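Local coordinates for protein (r)-specific enoyl-coa hydratase (PDB 1IQ6) that catalyses the (R)-specific hydration of trans-2-enoyl-CoA of four to six carbons to (3R)-3-hydroxyacyl-CoA, a step that feeds polyhydroxyalkanoate synthesis, at residues Met56-Leu61 / Asp92-Glu97; Leu86-Gly91 / Ile116-Gly121. All coordinates share one frame; numbering follows the deposited sequence.

Contact 1: residues Met56-Leu61 / Asp92-Glu97; sequences MLLASL and DEVTAE
Leu61 makes two of the three side-chain contacts here, one to Ala96 and one to Val94. Its CB lies 3.9 Å from CB of Ala96. CG continues anti to the carbonyl carbon (chi1 -72°), which swings the branch from Ala96 toward Val94. At the tip, CD1 reaches CG2 of Val94 at 3.9 Å. The two side chains cross obliquely there. The other branch of the valine serves Leu58, about one turn earlier. Leu58 CD2 and Val94 CG1 are 4.1 Å apart, and these two side chains meet at about a right angle. Val94 therefore offers one methyl to each leucine. All four residues are buried, and the contact is wholly apolar.

This is the hot dog fold of the MaoC-like family, in which a long helix is wrapped by a curved antiparallel sheet. The helix 55-68 is the sausage, and strand 93-103 is part of the bun. The local axes approach to 8.9 Å and cross at -48°. Leu14 and Ile116, on the strands flanking 93-103, also touch Ala96.

The side of the helix turned from the strand is used differently. Ser60 OG bonds back to Met56 O at 2.8 Å, in the carbonyl plane, so this buried hydroxyl is satisfied within the helix. Met56 packs on Tyr77 of the second subunit. Leu61, besides meeting the strand, packs on Leu29 of that subunit. Near the start of the helix, Leu58 lies close to Gly55, which by similarity binds the hydroxyacyl-CoA.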
ATOM      1  N   MET B  56      -1.580   4.289   3.537  1.00 10.77           N
ATOM      2  CA  MET B  56      -1.263   3.477   2.371  1.00 10.51           C
ATOM      3  C   MET B  56      -0.515   4.252   1.280  1.00 10.90           C
ATOM      4  O   MET B  56       0.082   3.652   0.384  1.00 12.42           O
ATOM      5  CB  MET B  56      -2.525   2.810   1.818  1.00 12.47           C
ATOM      6  CG  MET B  56      -3.026   1.633   2.673  1.00 13.13           C
ATOM      7  SD  MET B  56      -1.849   0.241   2.851  1.00 14.44           S
ATOM      8  CE  MET B  56      -2.197  -0.644   1.331  1.00 18.02           C
ATOM      9  N   LEU B  57      -0.555   5.582   1.342  1.00 10.82           N
ATOM     10  CA  LEU B  57       0.198   6.385   0.384  1.00 11.34           C
ATOM     11  C   LEU B  57       1.648   6.379   0.896  1.00 11.50           C
ATOM     12  O   LEU B  57       2.587   6.207   0.118  1.00 12.27           O
ATOM     13  CB  LEU B  57      -0.348   7.823   0.308  1.00 11.33           C
ATOM     14  CG  LEU B  57       0.454   8.814  -0.555  1.00 10.54           C
ATOM     15  CD1 LEU B  57       0.727   8.227  -1.931  1.00 11.40           C
ATOM     16  CD2 LEU B  57      -0.320  10.128  -0.673  1.00 12.13           C
ATOM     17  N   LEU B  58       1.818   6.550   2.207  1.00 11.14           N
ATOM     18  CA  LEU B  58       3.157   6.522   2.795  1.00  9.80           C
ATOM     19  C   LEU B  58       3.816   5.178   2.472  1.00 10.76           C
ATOM     20  O   LEU B  58       4.964   5.125   2.035  1.00 12.60           O
ATOM     21  CB  LEU B  58       3.084   6.684   4.318  1.00 10.48           C
ATOM     22  CG  LEU B  58       2.484   7.964   4.903  1.00 10.19           C
ATOM     23  CD1 LEU B  58       2.413   7.868   6.426  1.00 12.32           C
ATOM     24  CD2 LEU B  58       3.334   9.145   4.478  1.00 10.89           C
ATOM     25  N   ALA B  59       3.066   4.094   2.668  1.00 11.71           N
ATOM     26  CA  ALA B  59       3.582   2.751   2.427  1.00 12.36           C
ATOM     27  C   ALA B  59       3.955   2.489   0.975  1.00 13.45           C
ATOM     28  O   ALA B  59       4.799   1.641   0.690  1.00 11.75           O
ATOM     29  CB  ALA B  59       2.570   1.715   2.897  1.00 11.21           C
ATOM     30  N   SER B  60       3.331   3.217   0.056  1.00 12.17           N
ATOM     31  CA  SER B  60       3.621   3.036  -1.361  1.00 12.77           C
ATOM     32  C   SER B  60       5.061   3.399  -1.724  1.00 13.40           C
ATOM     33  O   SER B  60       5.581   2.941  -2.743  1.00 12.90           O
ATOM     34  CB  SER B  60       2.638   3.852  -2.205  1.00 15.69           C
ATOM     35  OG  SER B  60       1.320   3.342  -2.059  1.00 17.71           O
ATOM     36  N   LEU B  61       5.712   4.209  -0.892  1.00 12.97           N
ATOM     37  CA  LEU B  61       7.095   4.594  -1.155  1.00 13.59           C
ATOM     38  C   LEU B  61       8.026   3.387  -1.113  1.00 14.45           C
ATOM     39  O   LEU B  61       9.091   3.399  -1.727  1.00 15.41           O
ATOM     40  CB  LEU B  61       7.568   5.644  -0.146  1.00 14.00           C
ATOM     41  CG  LEU B  61       6.959   7.037  -0.337  1.00 14.82           C
ATOM     42  CD1 LEU B  61       7.478   7.974   0.738  1.00 14.61           C
ATOM     43  CD2 LEU B  61       7.310   7.574  -1.726  1.00 15.54           C
ATOM     44  N   ASP B  92       4.156  17.738   5.129  1.00 15.84           N
ATOM     45  CA  ASP B  92       5.397  17.422   5.826  1.00 16.79           C
ATOM     46  C   ASP B  92       6.201  16.382   5.063  1.00 15.50           C
ATOM     47  O   ASP B  92       5.653  15.594   4.296  1.00 17.48           O
ATOM     48  CB  ASP B  92       5.106  16.913   7.240  1.00 16.62           C
ATOM     49  CG  ASP B  92       4.654  18.016   8.177  1.00 17.52           C
ATOM     50  OD1 ASP B  92       4.271  17.706   9.324  1.00 19.28           O
ATOM     51  OD2 ASP B  92       4.688  19.198   7.771  1.00 18.92           O
ATOM     52  N   GLU B  93       7.511  16.399   5.270  1.00 15.46           N
ATOM     53  CA  GLU B  93       8.394  15.450   4.606  1.00 16.23           C
ATOM     54  C   GLU B  93       8.515  14.164   5.417  1.00 15.16           C
ATOM     55  O   GLU B  93       8.335  14.163   6.633  1.00 15.85           O
ATOM     56  CB  GLU B  93       9.780  16.079   4.420  1.00 18.18           C
ATOM     57  CG  GLU B  93      10.837  15.149   3.848  1.00 22.53           C
ATOM     58  CD  GLU B  93      12.193  15.822   3.720  1.00 25.50           C
ATOM     59  OE1 GLU B  93      12.462  16.440   2.668  1.00 28.67           O
ATOM     60  OE2 GLU B  93      12.985  15.743   4.681  1.00 28.40           O
ATOM     61  N   VAL B  94       8.774  13.064   4.718  1.00 13.74           N
ATOM     62  CA  VAL B  94       8.991  11.775   5.363  1.00 13.62           C
ATOM     63  C   VAL B  94      10.212  11.142   4.715  1.00 13.83           C
ATOM     64  O   VAL B  94      10.643  11.550   3.633  1.00 13.81           O
ATOM     65  CB  VAL B  94       7.809  10.791   5.178  1.00 13.26           C
ATOM     66  CG1 VAL B  94       6.549  11.378   5.777  1.00 15.55           C
ATOM     67  CG2 VAL B  94       7.625  10.452   3.705  1.00 14.46           C
ATOM     68  N   THR B  95      10.773  10.150   5.391  1.00 12.48           N
ATOM     69  CA  THR B  95      11.921   9.429   4.866  1.00 12.74           C
ATOM     70  C   THR B  95      11.560   7.945   4.882  1.00 11.76           C
ATOM     71  O   THR B  95      11.144   7.417   5.915  1.00 12.64           O
ATOM     72  CB  THR B  95      13.181   9.670   5.724  1.00 13.84           C
ATOM     73  OG1 THR B  95      13.512  11.067   5.705  1.00 17.02           O
ATOM     74  CG2 THR B  95      14.364   8.873   5.175  1.00 13.56           C
ATOM     75  N   ALA B  96      11.676   7.300   3.727  1.00 11.97           N
ATOM     76  CA  ALA B  96      11.382   5.876   3.602  1.00 11.36           C
ATOM     77  C   ALA B  96      12.733   5.171   3.621  1.00 11.54           C
ATOM     78  O   ALA B  96      13.676   5.618   2.966  1.00 12.51           O
ATOM     79  CB  ALA B  96      10.650   5.600   2.294  1.00 13.31           C
ATOM     80  N   GLU B  97      12.823   4.081   4.376  1.00 10.43           N
ATOM     81  CA  GLU B  97      14.079   3.340   4.498  1.00 10.97           C
ATOM     82  C   GLU B  97      13.852   1.839   4.399  1.00 10.74           C
ATOM     83  O   GLU B  97      12.937   1.307   5.027  1.00 12.18           O
ATOM     84  CB  GLU B  97      14.739   3.651   5.852  1.00 11.45           C
ATOM     85  CG  GLU B  97      15.043   5.130   6.072  1.00 14.77           C
ATOM     86  CD  GLU B  97      15.595   5.451   7.456  1.00 17.40           C
ATOM     87  OE1 GLU B  97      15.746   6.656   7.763  1.00 19.61           O
ATOM     88  OE2 GLU B  97      15.883   4.515   8.237  1.00 17.63           O
TER

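Contact 2: residues Leu86-Gly91 / Ile116-Gly121; sequences LPVFVG and IFTQGG
The backbones of Pro87-Val88 and Thr118 face each other without pairing, Val88 CA standing 6.3 Å from Thr118 CA where strand 109-117 leads into a type I turn, Thr118 to Gly121. Thr118 reaches across with its methyl. CG2 sits anti to the carbonyl carbon and comes 4.0 Å from the carbonyl oxygen of Pro87. The same methyl is 4.4 Å from CG2 of Val88, a loose apolar touch. The CB of Pro87 points away from Thr118, and its side chain packs on Phe48.

The torsion that sends the methyl to the loop (OG1 at chi1 65°) leaves the hydroxyl to the turn. OG1 is hydrogen-bonded to Ala122 N and takes a weak bond from Gly120 N at 3.2 Å, bent to 124°. The turn is closed by Gly121 N to Thr118 O at 3.0 Å. Gly121 has positive phi (85°), a conformation that suits glycine.

The contact joins the loop after strand 76-84 to the hairpin between strands 109-117 and 123-132 of the hot dog sheet. Val88 also packs on Ala124. Thr118 thus divides its two branches. The two segments meet through van der Waals contact of one methyl with a carbonyl oxygen and a valine, while the hydroxyl's bonds go to the turn and to Ala122 just beyond it.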
ATOM      1  N   LEU B  86       2.363   6.391  13.783  1.00 13.23           N
ATOM      2  CA  LEU B  86       2.192   7.825  13.979  1.00 12.66           C
ATOM      3  C   LEU B  86       1.688   8.461  12.703  1.00 13.52           C
ATOM      4  O   LEU B  86       1.921   7.957  11.606  1.00 14.16           O
ATOM      5  CB  LEU B  86       3.518   8.480  14.379  1.00 13.75           C
ATOM      6  CG  LEU B  86       4.040   8.216  15.793  1.00 14.39           C
ATOM      7  CD1 LEU B  86       5.455   8.770  15.919  1.00 15.89           C
ATOM      8  CD2 LEU B  86       3.118   8.864  16.825  1.00 14.67           C
ATOM      9  N   PRO B  87       0.989   9.592  12.831  1.00 12.90           N
ATOM     10  CA  PRO B  87       0.466  10.270  11.652  1.00 14.79           C
ATOM     11  C   PRO B  87       1.496  11.163  10.978  1.00 14.21           C
ATOM     12  O   PRO B  87       2.443  11.639  11.603  1.00 14.11           O
ATOM     13  CB  PRO B  87      -0.689  11.078  12.221  1.00 14.92           C
ATOM     14  CG  PRO B  87      -0.129  11.519  13.546  1.00 14.39           C
ATOM     15  CD  PRO B  87       0.529  10.248  14.070  1.00 13.43           C
ATOM     16  N   VAL B  88       1.313  11.356   9.680  1.00 12.57           N
ATOM     17  CA  VAL B  88       2.162  12.235   8.899  1.00 12.22           C
ATOM     18  C   VAL B  88       1.202  13.315   8.411  1.00 13.26           C
ATOM     19  O   VAL B  88       0.187  13.018   7.785  1.00 13.81           O
ATOM     20  CB  VAL B  88       2.779  11.519   7.688  1.00 12.50           C
ATOM     21  CG1 VAL B  88       3.398  12.542   6.746  1.00 12.34           C
ATOM     22  CG2 VAL B  88       3.842  10.533   8.160  1.00 13.29           C
ATOM     23  N   PHE B  89       1.511  14.568   8.709  1.00 13.38           N
ATOM     24  CA  PHE B  89       0.634  15.655   8.302  1.00 13.59           C
ATOM     25  C   PHE B  89       0.882  16.090   6.868  1.00 13.28           C
ATOM     26  O   PHE B  89       2.015  16.094   6.395  1.00 13.45           O
ATOM     27  CB  PHE B  89       0.793  16.810   9.287  1.00 14.64           C
ATOM     28  CG  PHE B  89       0.392  16.440  10.682  1.00 16.22           C
ATOM     29  CD1 PHE B  89      -0.938  16.164  10.977  1.00 17.16           C
ATOM     30  CD2 PHE B  89       1.346  16.280  11.682  1.00 19.71           C
ATOM     31  CE1 PHE B  89      -1.314  15.731  12.246  1.00 20.09           C
ATOM     32  CE2 PHE B  89       0.981  15.847  12.954  1.00 21.53           C
ATOM     33  CZ  PHE B  89      -0.354  15.571  13.235  1.00 20.63           C
ATOM     34  N   VAL B  90      -0.196  16.429   6.168  1.00 14.60           N
ATOM     35  CA  VAL B  90      -0.088  16.842   4.781  1.00 15.83           C
ATOM     36  C   VAL B  90       0.899  17.990   4.630  1.00 15.83           C
ATOM     37  O   VAL B  90       0.832  18.987   5.358  1.00 18.38           O
ATOM     38  CB  VAL B  90      -1.466  17.264   4.214  1.00 15.34           C
ATOM     39  CG1 VAL B  90      -1.336  17.643   2.744  1.00 16.52           C
ATOM     40  CG2 VAL B  90      -2.462  16.128   4.376  1.00 16.38           C
ATOM     41  N   GLY B  91       1.821  17.836   3.688  1.00 16.30           N
ATOM     42  CA  GLY B  91       2.812  18.866   3.450  1.00 17.09           C
ATOM     43  C   GLY B  91       4.147  18.596   4.113  1.00 17.92           C
ATOM     44  O   GLY B  91       5.162  19.156   3.706  1.00 20.05           O
ATOM     45  N   ILE B 116       9.020   4.078   7.600  1.00 10.73           N
ATOM     46  CA  ILE B 116       8.750   5.456   7.201  1.00 11.20           C
ATOM     47  C   ILE B 116       8.931   6.281   8.469  1.00 10.37           C
ATOM     48  O   ILE B 116       8.332   5.974   9.507  1.00 11.14           O
ATOM     49  CB  ILE B 116       7.292   5.674   6.725  1.00 10.11           C
ATOM     50  CG1 ILE B 116       6.991   4.855   5.467  1.00 13.43           C
ATOM     51  CG2 ILE B 116       7.061   7.171   6.455  1.00 12.56           C
ATOM     52  CD1 ILE B 116       7.746   5.312   4.230  1.00 14.17           C
ATOM     53  N   PHE B 117       9.770   7.311   8.393  1.00 10.40           N
ATOM     54  CA  PHE B 117      10.001   8.197   9.528  1.00 11.12           C
ATOM     55  C   PHE B 117       9.428   9.574   9.226  1.00 11.68           C
ATOM     56  O   PHE B 117       9.491  10.045   8.092  1.00 11.72           O
ATOM     57  CB  PHE B 117      11.498   8.343   9.834  1.00 12.28           C
ATOM     58  CG  PHE B 117      12.095   7.160  10.531  1.00 12.38           C
ATOM     59  CD1 PHE B 117      12.628   6.105   9.800  1.00 12.23           C
ATOM     60  CD2 PHE B 117      12.093   7.085  11.922  1.00 13.65           C
ATOM     61  CE1 PHE B 117      13.153   4.983  10.447  1.00 11.39           C
ATOM     62  CE2 PHE B 117      12.618   5.964  12.575  1.00 13.15           C
ATOM     63  CZ  PHE B 117      13.146   4.914  11.829  1.00 13.65           C
ATOM     64  N   THR B 118       8.876  10.207  10.252  1.00 12.55           N
ATOM     65  CA  THR B 118       8.306  11.537  10.107  1.00 13.53           C
ATOM     66  C   THR B 118       9.424  12.551   9.948  1.00 14.69           C
ATOM     67  O   THR B 118      10.605  12.231  10.077  1.00 15.42           O
ATOM     68  CB  THR B 118       7.509  11.942  11.347  1.00 12.50           C
ATOM     69  OG1 THR B 118       8.403  12.044  12.467  1.00 14.52           O
ATOM     70  CG2 THR B 118       6.426  10.916  11.648  1.00 14.86           C
ATOM     71  N   GLN B 119       9.030  13.786   9.677  1.00 15.46           N
ATOM     72  CA  GLN B 119       9.972  14.877   9.515  1.00 18.52           C
ATOM     73  C   GLN B 119      10.755  15.061  10.818  1.00 18.08           C
ATOM     74  O   GLN B 119      11.923  15.448  10.801  1.00 21.05           O
ATOM     75  CB  GLN B 119       9.189  16.144   9.168  1.00 19.69           C
ATOM     76  CG  GLN B 119      10.015  17.352   8.828  1.00 23.29           C
ATOM     77  CD  GLN B 119       9.152  18.454   8.257  1.00 24.70           C
ATOM     78  OE1 GLN B 119       8.573  18.303   7.183  1.00 22.13           O
ATOM     79  NE2 GLN B 119       9.048  19.565   8.979  1.00 26.35           N
ATOM     80  N   GLY B 120      10.104  14.757  11.937  1.00 17.46           N
ATOM     81  CA  GLY B 120      10.728  14.889  13.244  1.00 18.67           C
ATOM     82  C   GLY B 120      11.579  13.703  13.663  1.00 18.11           C
ATOM     83  O   GLY B 120      12.118  13.687  14.770  1.00 20.10           O
ATOM     84  N   GLY B 121      11.694  12.708  12.789  1.00 15.95           N
ATOM     85  CA  GLY B 121      12.506  11.541  13.091  1.00 15.24           C
ATOM     86  C   GLY B 121      11.850  10.419  13.878  1.00 13.61           C
ATOM     87  O   GLY B 121      12.547   9.578  14.454  1.00 14.75           O
TER

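How the contacts relate
Contacts 1 and 2 lie 8 Å apart, centre to centre, within one MaoC-like hot dog domain. Their segments alternate along the chain: 56-61, 86-91, 92-97, then 116-121. The loop 86-91 runs directly into 92-97, and strands 93-103 and 109-117 are antiparallel neighbours in the sheet. Thr95 O and Phe117 N, 2.8 Å apart, probably form a hydrogen bond of that pairing; the side chain of Gln119 probably adds another, its OE1 lying 2.9 Å from Glu93 N. Contact 1, near the chain's centre, joins the central helix to the sheet. Contact 2, farther out, joins the loop to a hairpin of that sheet. Leu58 CD1 touches Val88 CG2 at 3.5 Å and connects the two.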